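Local atomic coordinates of Myo-inositol phosphohydrolase (Mitsuokella multacida, PDB entry 4WU3), a protein that probably removes phosphate groups by hydrolysis from myo-inositol phosphates such as phytate, as a phosphatase of the PTP-like phytase family. Residues A[416-421]-A[537-542]; A[420-425]-A[544-549]; A[440-445]-A[510-515]. The protein carries 2 engineered substitutions. All blocks are in the same frame, centred on the assembly; numbering follows the deposited sequence.

Interaction 1: residues A[416-421]-A[537-542]. Engineered in segment 537-542: Ser540 (natural residue Cys). With 4IP (inositol-(1,3,4,5)-tetrakisphosphate), chain F.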
loop_
_atom_site.group_PDB
_atom_site.type_symbol
_atom_site.label_atom_id
_atom_site.label_comp_id
_atom_site.label_asym_id
_atom_site.label_seq_id
_atom_site.Cartn_x
_atom_site.Cartn_y
_atom_site.Cartn_z
ATOM N N ILE A 416 39.272 37.536 15.252
ATOM C CA ILE A 416 38.650 36.233 15.458
ATOM C C ILE A 416 37.200 36.244 15.004
ATOM O O ILE A 416 36.413 37.079 15.460
ATOM C CB ILE A 416 38.691 35.833 16.943
ATOM C CG1 ILE A 416 40.137 35.771 17.434
ATOM C CG2 ILE A 416 38.008 34.481 17.146
ATOM C CD1 ILE A 416 40.260 35.710 18.940
ATOM N N TYR A 417 36.857 35.331 14.096
ATOM C CA TYR A 417 35.487 35.206 13.595
ATOM C C TYR A 417 34.857 33.928 14.120
ATOM O O TYR A 417 35.460 32.862 14.071
ATOM C CB TYR A 417 35.424 35.180 12.059
ATOM C CG TYR A 417 35.816 36.471 11.396
ATOM C CD1 TYR A 417 37.151 36.815 11.268
ATOM C CD2 TYR A 417 34.865 37.338 10.885
ATOM C CE1 TYR A 417 37.533 37.998 10.673
ATOM C CE2 TYR A 417 35.242 38.532 10.280
ATOM C CZ TYR A 417 36.581 38.849 10.177
ATOM O OH TYR A 417 37.003 40.018 9.586
ATOM N N ILE A 418 33.640 34.047 14.638
ATOM C CA ILE A 418 32.822 32.880 14.938
ATOM C C ILE A 418 32.016 32.577 13.674
ATOM O O ILE A 418 31.234 33.416 13.209
ATOM C CB ILE A 418 31.871 33.142 16.125
ATOM C CG1 ILE A 418 32.667 33.415 17.415
ATOM C CG2 ILE A 418 30.909 31.983 16.318
ATOM C CD1 ILE A 418 33.658 32.334 17.809
ATOM N N MET A 419 32.250 31.397 13.106
ATOM C CA MET A 419 31.559 30.968 11.900
ATOM C C MET A 419 30.430 30.013 12.283
ATOM O O MET A 419 30.648 28.820 12.496
ATOM C CB MET A 419 32.530 30.287 10.934
ATOM C CG MET A 419 33.788 31.087 10.609
ATOM S SD MET A 419 33.489 32.631 9.714
ATOM C CE MET A 419 32.857 32.037 8.143
ATOM N N ASP A 420 29.225 30.557 12.398
ATOM C CA ASP A 420 28.057 29.785 12.791
ATOM C C ASP A 420 27.503 29.113 11.538
ATOM O O ASP A 420 27.032 29.785 10.628
ATOM C CB ASP A 420 27.036 30.724 13.435
ATOM C CG ASP A 420 25.692 30.065 13.716
ATOM O OD1 ASP A 420 25.572 28.828 13.628
ATOM O OD2 ASP A 420 24.737 30.810 14.023
ATOM N N LEU A 421 27.563 27.785 11.490
ATOM C CA LEU A 421 27.203 27.050 10.288
ATOM C C LEU A 421 25.802 26.455 10.335
ATOM O O LEU A 421 25.490 25.564 9.555
ATOM C CB LEU A 421 28.194 25.911 10.072
ATOM C CG LEU A 421 29.675 26.286 10.006
ATOM C CD1 LEU A 421 30.538 25.042 10.110
ATOM C CD2 LEU A 421 29.962 27.050 8.721
ATOM N N HIS A 537 36.739 30.315 13.884
ATOM C CA HIS A 537 36.205 29.293 14.777
ATOM C C HIS A 537 34.869 28.774 14.272
ATOM O O HIS A 537 33.864 29.464 14.342
ATOM C CB HIS A 537 36.024 29.822 16.190
ATOM C CG HIS A 537 35.449 28.804 17.123
ATOM N ND1 HIS A 537 36.234 27.933 17.845
ATOM C CD2 HIS A 537 34.169 28.486 17.415
ATOM C CE1 HIS A 537 35.464 27.137 18.559
ATOM N NE2 HIS A 537 34.206 27.455 18.320
ATOM N N PHE A 538 34.864 27.549 13.761
ATOM C CA PHE A 538 33.651 26.962 13.241
ATOM C C PHE A 538 32.882 26.240 14.326
ATOM O O PHE A 538 33.459 25.510 15.136
ATOM C CB PHE A 538 33.975 25.971 12.140
ATOM C CG PHE A 538 34.564 26.596 10.927
ATOM C CD1 PHE A 538 33.758 27.098 9.935
ATOM C CD2 PHE A 538 35.935 26.671 10.779
ATOM C CE1 PHE A 538 34.313 27.673 8.803
ATOM C CE2 PHE A 538 36.493 27.255 9.661
ATOM C CZ PHE A 538 35.679 27.751 8.669
ATOM N N HIS A 539 31.569 26.431 14.326
ATOM C CA HIS A 539 30.697 25.629 15.182
ATOM C C HIS A 539 29.428 25.270 14.430
ATOM O O HIS A 539 29.008 25.961 13.505
ATOM C CB HIS A 539 30.365 26.345 16.512
ATOM C CG HIS A 539 29.216 27.300 16.422
ATOM N ND1 HIS A 539 27.900 26.892 16.473
ATOM C CD2 HIS A 539 29.186 28.641 16.267
ATOM C CE1 HIS A 539 27.111 27.942 16.345
ATOM N NE2 HIS A 539 27.867 29.016 16.219
ATOM N N SER A 540 28.829 24.163 14.829
ATOM C CA SER A 540 27.504 23.818 14.369
ATOM C C SER A 540 26.754 23.411 15.628
ATOM O O SER A 540 26.854 24.109 16.636
ATOM C CB SER A 540 27.570 22.713 13.316
ATOM O OG SER A 540 28.607 21.807 13.626
ATOM N N GLN A 541 26.010 22.311 15.599
ATOM C CA GLN A 541 25.258 21.894 16.785
ATOM C C GLN A 541 26.185 21.116 17.691
ATOM O O GLN A 541 26.330 21.443 18.862
ATOM C CB GLN A 541 24.030 21.040 16.411
ATOM C CG GLN A 541 22.972 20.924 17.505
ATOM C CD GLN A 541 23.312 19.919 18.597
ATOM O OE1 GLN A 541 24.020 18.946 18.366
ATOM N NE2 GLN A 541 22.782 20.144 19.790
ATOM N N ALA A 542 26.831 20.102 17.125
ATOM C CA ALA A 542 27.692 19.199 17.891
ATOM C C ALA A 542 29.183 19.369 17.612
ATOM O O ALA A 542 30.010 18.708 18.229
ATOM C CB ALA A 542 27.290 17.763 17.612
HETATM C C1 4IP F . 25.742 16.576 13.803
HETATM O O1 4IP F . 26.866 17.450 13.905
HETATM C C2 4IP F . 24.791 16.807 14.970
HETATM O O2 4IP F . 25.497 16.658 16.194
HETATM C C3 4IP F . 23.644 15.804 14.967
HETATM O O3 4IP F . 22.801 16.037 16.098
HETATM C C4 4IP F . 24.150 14.365 14.986
HETATM O O4 4IP F . 23.031 13.477 14.884
HETATM C C5 4IP F . 25.105 14.127 13.822
HETATM O O5 4IP F . 25.626 12.797 13.866
HETATM C C6 4IP F . 26.253 15.136 13.822
HETATM O O6 4IP F . 27.105 14.918 12.695
HETATM P P1 4IP F . 26.840 18.969 13.379
HETATM O O1P 4IP F . 26.825 18.844 11.880
HETATM O O2P 4IP F . 28.105 19.543 13.962
HETATM O O3P 4IP F . 25.591 19.556 13.985
HETATM P P3 4IP F . 21.227 16.326 15.891
HETATM O O4P 4IP F . 20.804 15.317 14.850
HETATM O O5P 4IP F . 21.178 17.768 15.438
HETATM O O6P 4IP F . 20.616 16.075 17.247
HETATM P P4 4IP F . 22.800 12.254 15.916
HETATM O O7P 4IP F . 22.957 12.869 17.286
HETATM O O8P 4IP F . 21.389 11.819 15.606
HETATM O O9P 4IP F . 23.882 11.260 15.539
HETATM P P5 4IP F . 25.870 11.983 12.491
HETATM O OPF 4IP F . 24.843 12.528 11.510
HETATM O OPG 4IP F . 25.641 10.545 12.908
HETATM O OPH 4IP F . 27.298 12.309 12.117
#
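His537 N donates to Tyr417 O (2.9 Å), Met419 N to His537 O (2.8 Å), His539 N to Met419 O (3.1 Å), and Leu421 N to His539 O, four backbone hydrogen bonds that alternate between the parallel strands 416-421 and 537-539. On the face carrying Met419 and Phe538, the two side chains point the same way, and Met419 CG sits over one face of the phenyl ring in a CH-pi contact, 4.2 Å from its centroid. This CG stands anti to the carbonyl carbon (chi1 -52°), which puts it over the ring; the bends further out turn SD and CE away. Leu421 CD1 reaches Phe538 CD1 from further along the strand, at 3.8 Å. On the other face, Ile418 CD1 rests on His537 CB, while its CG2 meets the edge of the His539 imidazole. The polar contacts centre on His539. Its ND1 gives a nearly straight bond (174°) to a lone pair of Ser540 O, in the ring plane, and NE2 bonds to Glu493. Asp420 crosses the ring obliquely, its carboxylate plane 19° from that of the imidazole, with OD1 3.2 Å from His539 CE1, and turns OD2 to Tyr504 and His426. Past the strand end, engineered Ser540, a cysteine in nature, directs OG at phosphate oxygen O2P of the inositol tetrakisphosphate, and Gln541 N donates to O3P (3.2 Å). Here begins the P-loop of the PTP-like fold, whose natural cysteine is the family's nucleophile. With both imidazole nitrogens engaged, the His539 ring is fixed in rotation and tied to the start of the phosphate-binding loop.

Interaction 2: residues A[420-425]-A[544-549]. With 4IP (inositol-(1,3,4,5)-tetrakisphosphate), chain F.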
loop_
_atom_site.group_PDB
_atom_site.type_symbol
_atom_site.label_atom_id
_atom_site.label_comp_id
_atom_site.label_asym_id
_atom_site.label_seq_id
_atom_site.Cartn_x
_atom_site.Cartn_y
_atom_site.Cartn_z
ATOM N N ASP A 420 29.225 30.557 12.398
ATOM C CA ASP A 420 28.057 29.785 12.791
ATOM C C ASP A 420 27.503 29.113 11.538
ATOM O O ASP A 420 27.032 29.785 10.628
ATOM C CB ASP A 420 27.036 30.724 13.435
ATOM C CG ASP A 420 25.692 30.065 13.716
ATOM O OD1 ASP A 420 25.572 28.828 13.628
ATOM O OD2 ASP A 420 24.737 30.810 14.023
ATOM N N LEU A 421 27.563 27.785 11.490
ATOM C CA LEU A 421 27.203 27.050 10.288
ATOM C C LEU A 421 25.802 26.455 10.335
ATOM O O LEU A 421 25.490 25.564 9.555
ATOM C CB LEU A 421 28.194 25.911 10.072
ATOM C CG LEU A 421 29.675 26.286 10.006
ATOM C CD1 LEU A 421 30.538 25.042 10.110
ATOM C CD2 LEU A 421 29.962 27.050 8.721
ATOM N N ARG A 422 24.953 26.948 11.225
ATOM C CA ARG A 422 23.670 26.299 11.496
ATOM C C ARG A 422 22.482 26.855 10.705
ATOM O O ARG A 422 22.108 28.021 10.863
ATOM C CB ARG A 422 23.366 26.409 12.979
ATOM C CG ARG A 422 24.438 25.818 13.873
ATOM C CD ARG A 422 23.996 25.895 15.323
ATOM N NE ARG A 422 22.910 24.965 15.614
ATOM C CZ ARG A 422 22.362 24.813 16.813
ATOM N NH1 ARG A 422 22.788 25.539 17.845
ATOM N NH2 ARG A 422 21.389 23.929 16.985
ATOM N N GLN A 423 21.868 26.010 9.878
ATOM C CA GLN A 423 20.672 26.432 9.149
ATOM C C GLN A 423 19.498 26.563 10.103
ATOM O O GLN A 423 18.671 27.463 9.974
ATOM C CB GLN A 423 20.297 25.449 8.043
ATOM C CG GLN A 423 19.069 25.927 7.276
ATOM C CD GLN A 423 18.636 24.997 6.162
ATOM O OE1 GLN A 423 18.388 23.802 6.381
ATOM N NE2 GLN A 423 18.503 25.550 4.957
ATOM N N GLU A 424 19.435 25.645 11.061
ATOM C CA GLU A 424 18.341 25.601 12.015
ATOM C C GLU A 424 18.347 26.863 12.876
ATOM O O GLU A 424 19.410 27.440 13.157
ATOM C CB GLU A 424 18.445 24.349 12.897
ATOM C CG GLU A 424 19.673 24.296 13.798
ATOM C CD GLU A 424 20.839 23.523 13.199
ATOM O OE1 GLU A 424 20.890 23.362 11.965
ATOM O OE2 GLU A 424 21.712 23.077 13.966
ATOM N N THR A 425 17.159 27.284 13.281
ATOM C CA THR A 425 16.991 28.463 14.132
ATOM C C THR A 425 17.497 28.182 15.551
ATOM O O THR A 425 17.140 27.176 16.142
ATOM C CB THR A 425 15.506 28.878 14.195
ATOM O OG1 THR A 425 15.171 29.617 13.021
ATOM C CG2 THR A 425 15.226 29.736 15.420
ATOM N N ALA A 544 30.589 18.413 14.938
ATOM C CA ALA A 544 30.986 17.182 14.247
ATOM C C ALA A 544 30.855 17.309 12.731
ATOM O O ALA A 544 31.793 17.767 12.062
ATOM C CB ALA A 544 30.174 15.998 14.760
ATOM N N GLY A 545 29.688 16.934 12.202
ATOM C CA GLY A 545 29.439 16.870 10.755
ATOM C C GLY A 545 29.759 18.123 9.958
ATOM O O GLY A 545 30.713 18.162 9.169
ATOM N N ARG A 546 28.945 19.152 10.147
ATOM C CA ARG A 546 29.135 20.407 9.442
ATOM C C ARG A 546 30.446 21.106 9.798
ATOM O O ARG A 546 31.153 21.582 8.915
ATOM C CB ARG A 546 27.953 21.323 9.710
ATOM C CG ARG A 546 26.691 20.866 8.996
ATOM C CD ARG A 546 25.477 21.633 9.484
ATOM N NE ARG A 546 25.157 21.262 10.858
ATOM C CZ ARG A 546 24.145 21.765 11.553
ATOM N NH1 ARG A 546 23.342 22.665 10.996
ATOM N NH2 ARG A 546 23.922 21.357 12.803
ATOM N N THR A 547 30.778 21.153 11.079
ATOM C CA THR A 547 31.997 21.803 11.530
ATOM C C THR A 547 33.264 21.177 10.944
ATOM O O THR A 547 34.150 21.898 10.457
ATOM C CB THR A 547 32.080 21.780 13.068
ATOM O OG1 THR A 547 31.127 22.704 13.609
ATOM C CG2 THR A 547 33.469 22.159 13.553
ATOM N N THR A 548 33.356 19.849 10.988
ATOM C CA THR A 548 34.533 19.147 10.483
ATOM C C THR A 548 34.626 19.204 8.962
ATOM O O THR A 548 35.721 19.274 8.398
ATOM C CB THR A 548 34.573 17.676 10.927
ATOM O OG1 THR A 548 34.359 17.588 12.341
ATOM C CG2 THR A 548 35.918 17.081 10.598
ATOM N N ALA A 549 33.475 19.194 8.302
ATOM C CA ALA A 549 33.426 19.401 6.854
ATOM C C ALA A 549 34.061 20.744 6.455
ATOM O O ALA A 549 34.961 20.802 5.620
ATOM C CB ALA A 549 31.984 19.333 6.363
HETATM C C1 4IP F . 25.742 16.576 13.803
HETATM O O1 4IP F . 26.866 17.450 13.905
HETATM C C2 4IP F . 24.791 16.807 14.970
HETATM O O2 4IP F . 25.497 16.658 16.194
HETATM C C3 4IP F . 23.644 15.804 14.967
HETATM O O3 4IP F . 22.801 16.037 16.098
HETATM C C4 4IP F . 24.150 14.365 14.986
HETATM O O4 4IP F . 23.031 13.477 14.884
HETATM C C5 4IP F . 25.105 14.127 13.822
HETATM O O5 4IP F . 25.626 12.797 13.866
HETATM C C6 4IP F . 26.253 15.136 13.822
HETATM O O6 4IP F . 27.105 14.918 12.695
HETATM P P1 4IP F . 26.840 18.969 13.379
HETATM O O1P 4IP F . 26.825 18.844 11.880
HETATM O O2P 4IP F . 28.105 19.543 13.962
HETATM O O3P 4IP F . 25.591 19.556 13.985
HETATM P P3 4IP F . 21.227 16.326 15.891
HETATM O O4P 4IP F . 20.804 15.317 14.850
HETATM O O5P 4IP F . 21.178 17.768 15.438
HETATM O O6P 4IP F . 20.616 16.075 17.247
HETATM P P4 4IP F . 22.800 12.254 15.916
HETATM O O7P 4IP F . 22.957 12.869 17.286
HETATM O O8P 4IP F . 21.389 11.819 15.606
HETATM O O9P 4IP F . 23.882 11.260 15.539
HETATM P P5 4IP F . 25.870 11.983 12.491
HETATM O OPF 4IP F . 24.843 12.528 11.510
HETATM O OPG 4IP F . 25.641 10.545 12.908
HETATM O OPH 4IP F . 27.298 12.309 12.117
#
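Arg546 and Glu424 meet head on in a bidentate salt bridge: NH1 of Arg546 donates to Glu424 OE1 (2.7 Å) and NH2 to OE2 (3.0 Å). The carboxylate and guanidinium planes are 26° apart, and OE2 offers its syn lone pair. The same guanidinium grips the ligand: Arg546 NE reaches phosphate oxygen O1P and NH2 reaches O3P (2.7 Å), while Arg546 N also donates to O1P (2.8 Å). Arg546 is the P-loop arginine of the PTP-like fold, held by a second-shell glutamate. Ala544 N, at the N-cap position of the helix, holds O2P, so this phosphate sits at the helix N-terminus, whose dipole would be expected to stabilise its charge. Glu424 is in turn set by Arg422, whose NE (2.8 Å) and NH2 both bond to OE2, leaving that oxygen with three donors. A chi1 of 64° places Glu424 CG between its backbone N and carbonyl carbon, and a bend at chi2 brings the carboxylate between the two arginines. Further out, Arg422 NH1 forms salt bridges with Glu395 and Asp345, and Asp420 OD1 accepts from Arg422 N in an Asx turn. Leu421 CD1 packs on the helix backbone, 3.8 Å from Thr547 CA. Helix 545-558 begins beside the C-terminal end of strand 416-422, next to strand 535-539, with Arg546 NH1 also hydrogen-bonded to Ala509 O at the end of strand 503-509.

Interaction 3: residues A[440-445]-A[510-515]; sequences RDWGNL and TDHIWP. With 4IP (inositol-(1,3,4,5)-tetrakisphosphate), chain F.
Two loops that line the inositol phosphate pocket, one after strand 432-438 and one after strand 503-509, meet here, each contributing one aspartate to the site. Asp441 and Asp511 cross at about a right angle, their carboxylate planes 88° apart, and bring OD2 of Asp441 within 2.8 Å of OD2 of Asp511. Asp511 OD2 also lies 2.7 Å from ligand oxygen O5P. Both aspartates hold CG anti to the backbone N, which turns the two carboxylates toward this phosphate. Trp442 NE1 donates to Asp511 O (2.8 Å, 160°), and a water joins the loops by donating to Asp441 O and accepting from Asp511 N. Thr510 CG2 lies over one face of the Trp442 indole, 3.6 Å from NE1, while Ile513 CG2 touches CZ2 at 4.0 Å. The Thr510 hydroxyl itself bonds to Gln423. His512 presents its ring edge to Arg440 O, with CD2 at 3.0 Å, and ND1 makes a weak bond to ligand oxygen OPF; Trp591 meets this imidazole edge-to-face. Across the subunit boundary, Arg440 forms a salt bridge with Asp287 of the second subunit. The indole N-H and the water each tie one loop to the other through backbone atoms of Asp441 and Asp511, and so fix the main chain that presents the two carboxylates to the phosphate.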
loop_
_atom_site.group_PDB
_atom_site.type_symbol
_atom_site.label_atom_id
_atom_site.label_comp_id
_atom_site.label_asym_id
_atom_site.label_seq_id
_atom_site.Cartn_x
_atom_site.Cartn_y
_atom_site.Cartn_z
ATOM N N ARG A 440 14.611 15.424 12.368
ATOM C CA ARG A 440 15.960 15.420 11.767
ATOM C C ARG A 440 16.739 16.737 11.911
ATOM O O ARG A 440 17.727 16.963 11.210
ATOM C CB ARG A 440 15.889 15.045 10.288
ATOM C CG ARG A 440 15.678 13.564 10.037
ATOM C CD ARG A 440 15.596 13.288 8.549
ATOM N NE ARG A 440 15.128 11.936 8.275
ATOM C CZ ARG A 440 15.047 11.405 7.060
ATOM N NH1 ARG A 440 15.411 12.112 5.995
ATOM N NH2 ARG A 440 14.617 10.159 6.918
ATOM N N ASP A 441 16.312 17.593 12.829
ATOM C CA ASP A 441 16.878 18.941 12.956
ATOM C C ASP A 441 16.797 19.757 11.648
ATOM O O ASP A 441 17.685 20.557 11.340
ATOM C CB ASP A 441 18.327 18.871 13.462
ATOM C CG ASP A 441 18.823 20.217 13.995
ATOM O OD1 ASP A 441 17.973 21.049 14.371
ATOM O OD2 ASP A 441 20.054 20.451 14.018
ATOM N N TRP A 442 15.722 19.570 10.887
ATOM C CA TRP A 442 15.557 20.266 9.611
ATOM C C TRP A 442 14.487 21.361 9.688
ATOM O O TRP A 442 13.739 21.594 8.733
ATOM C CB TRP A 442 15.219 19.280 8.488
ATOM C CG TRP A 442 16.379 18.436 8.058
ATOM C CD1 TRP A 442 17.673 18.547 8.478
ATOM C CD2 TRP A 442 16.361 17.375 7.098
ATOM N NE1 TRP A 442 18.457 17.605 7.861
ATOM C CE2 TRP A 442 17.679 16.876 7.001
ATOM C CE3 TRP A 442 15.358 16.784 6.325
ATOM C CZ2 TRP A 442 18.021 15.823 6.158
ATOM C CZ3 TRP A 442 15.697 15.738 5.484
ATOM C CH2 TRP A 442 17.021 15.266 5.411
ATOM N N GLY A 443 14.450 22.054 10.821
ATOM C CA GLY A 443 13.509 23.147 11.033
ATOM C C GLY A 443 13.470 24.206 9.945
ATOM O O GLY A 443 12.435 24.818 9.724
ATOM N N ASN A 444 14.590 24.446 9.279
ATOM C CA ASN A 444 14.658 25.482 8.249
ATOM C C ASN A 444 15.053 24.943 6.881
ATOM O O ASN A 444 15.636 25.664 6.059
ATOM C CB ASN A 444 15.624 26.581 8.669
ATOM C CG ASN A 444 15.048 27.467 9.741
ATOM O OD1 ASN A 444 13.841 27.657 9.805
ATOM N ND2 ASN A 444 15.908 27.995 10.609
ATOM N N LEU A 445 14.719 23.682 6.635
ATOM C CA LEU A 445 14.987 23.065 5.344
ATOM C C LEU A 445 14.323 23.851 4.217
ATOM O O LEU A 445 13.139 24.162 4.274
ATOM C CB LEU A 445 14.491 21.623 5.336
ATOM C CG LEU A 445 14.864 20.837 4.082
ATOM C CD1 LEU A 445 16.347 20.499 4.053
ATOM C CD2 LEU A 445 14.024 19.567 3.978
ATOM N N THR A 510 22.531 22.972 6.214
ATOM C CA THR A 510 21.541 22.018 6.708
ATOM C C THR A 510 22.227 20.882 7.443
ATOM O O THR A 510 23.236 20.364 6.988
ATOM C CB THR A 510 20.694 21.446 5.567
ATOM O OG1 THR A 510 20.040 22.520 4.885
ATOM C CG2 THR A 510 19.646 20.472 6.118
ATOM N N ASP A 511 21.667 20.509 8.590
ATOM C CA ASP A 511 22.244 19.476 9.432
ATOM C C ASP A 511 22.218 18.102 8.744
ATOM O O ASP A 511 21.298 17.792 7.983
ATOM C CB ASP A 511 21.483 19.420 10.758
ATOM C CG ASP A 511 22.177 18.581 11.798
ATOM O OD1 ASP A 511 23.287 18.071 11.536
ATOM O OD2 ASP A 511 21.598 18.434 12.888
ATOM N N HIS A 512 23.254 17.307 9.015
ATOM C CA HIS A 512 23.403 15.933 8.518
ATOM C C HIS A 512 23.888 15.804 7.073
ATOM O O HIS A 512 24.230 14.706 6.652
ATOM C CB HIS A 512 22.108 15.125 8.676
ATOM C CG HIS A 512 21.525 15.182 10.049
ATOM N ND1 HIS A 512 22.106 14.559 11.132
ATOM C CD2 HIS A 512 20.415 15.797 10.520
ATOM C CE1 HIS A 512 21.380 14.787 12.212
ATOM N NE2 HIS A 512 20.347 15.537 11.869
ATOM N N ILE A 513 23.900 16.887 6.302
ATOM C CA ILE A 513 24.154 16.762 4.866
ATOM C C ILE A 513 25.368 17.542 4.396
ATOM O O ILE A 513 25.834 18.477 5.053
ATOM C CB ILE A 513 22.923 17.145 4.000
ATOM C CG1 ILE A 513 22.791 18.650 3.842
ATOM C CG2 ILE A 513 21.637 16.597 4.595
ATOM C CD1 ILE A 513 21.676 19.044 2.881
ATOM N N TRP A 514 25.896 17.124 3.253
ATOM C CA TRP A 514 27.042 17.789 2.665
ATOM C C TRP A 514 26.655 19.233 2.362
ATOM O O TRP A 514 25.630 19.481 1.749
ATOM C CB TRP A 514 27.478 17.059 1.402
ATOM C CG TRP A 514 28.536 17.773 0.670
ATOM C CD1 TRP A 514 28.397 18.456 -0.495
ATOM C CD2 TRP A 514 29.909 17.905 1.059
ATOM N NE1 TRP A 514 29.601 19.001 -0.866
ATOM C CE2 TRP A 514 30.544 18.681 0.073
ATOM C CE3 TRP A 514 30.659 17.438 2.141
ATOM C CZ2 TRP A 514 31.889 19.008 0.136
ATOM C CZ3 TRP A 514 31.991 17.759 2.205
ATOM C CH2 TRP A 514 32.600 18.536 1.204
ATOM N N PRO A 515 27.460 20.198 2.822
ATOM C CA PRO A 515 27.128 21.593 2.556
ATOM C C PRO A 515 26.810 21.844 1.077
ATOM O O PRO A 515 27.494 21.331 0.201
ATOM C CB PRO A 515 28.393 22.335 2.979
ATOM C CG PRO A 515 28.987 21.470 4.033
ATOM C CD PRO A 515 28.700 20.060 3.597
HETATM C C1 4IP F . 25.742 16.576 13.803
HETATM O O1 4IP F . 26.866 17.450 13.905
HETATM C C2 4IP F . 24.791 16.807 14.970
HETATM O O2 4IP F . 25.497 16.658 16.194
HETATM C C3 4IP F . 23.644 15.804 14.967
HETATM O O3 4IP F . 22.801 16.037 16.098
HETATM C C4 4IP F . 24.150 14.365 14.986
HETATM O O4 4IP F . 23.031 13.477 14.884
HETATM C C5 4IP F . 25.105 14.127 13.822
HETATM O O5 4IP F . 25.626 12.797 13.866
HETATM C C6 4IP F . 26.253 15.136 13.822
HETATM O O6 4IP F . 27.105 14.918 12.695
HETATM P P1 4IP F . 26.840 18.969 13.379
HETATM O O1P 4IP F . 26.825 18.844 11.880
HETATM O O2P 4IP F . 28.105 19.543 13.962
HETATM O O3P 4IP F . 25.591 19.556 13.985
HETATM P P3 4IP F . 21.227 16.326 15.891
HETATM O O4P 4IP F . 20.804 15.317 14.850
HETATM O O5P 4IP F . 21.178 17.768 15.438
HETATM O O6P 4IP F . 20.616 16.075 17.247
HETATM P P4 4IP F . 22.800 12.254 15.916
HETATM O O7P 4IP F . 22.957 12.869 17.286
HETATM O O8P 4IP F . 21.389 11.819 15.606
HETATM O O9P 4IP F . 23.882 11.260 15.539
HETATM P P5 4IP F . 25.870 11.983 12.491
HETATM O OPF 4IP F . 24.843 12.528 11.510
HETATM O OPG 4IP F . 25.641 10.545 12.908
HETATM O OPH 4IP F . 27.298 12.309 12.117
HETATM O O HOH W 1 19.441 22.164 9.900
#

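Overall arrangement
All three contacts line the site of one bound inositol tetrakisphosphate. Interactions 1 and 2 share Asp420 and Leu421, and their centres are 7 Å apart; between them the phosphate-binding loop runs from strand 535-539 into helix 545-558, and Ser540 OG lies 2.7 Å from Thr547 OG1, a probable hydrogen bond. Interaction 3 also lines the pocket, its centre 9 Å from that of interaction 2. The two are joined by probable hydrogen bonds between Gln423 O and Asn444 ND2 (2.9 Å) and between the Gln423 and Thr510 side chains (2.6 Å, OE1 to OG1). Interactions 1 and 3 do not touch, with centres 16 Å apart, and meet through the ligand and interaction 2.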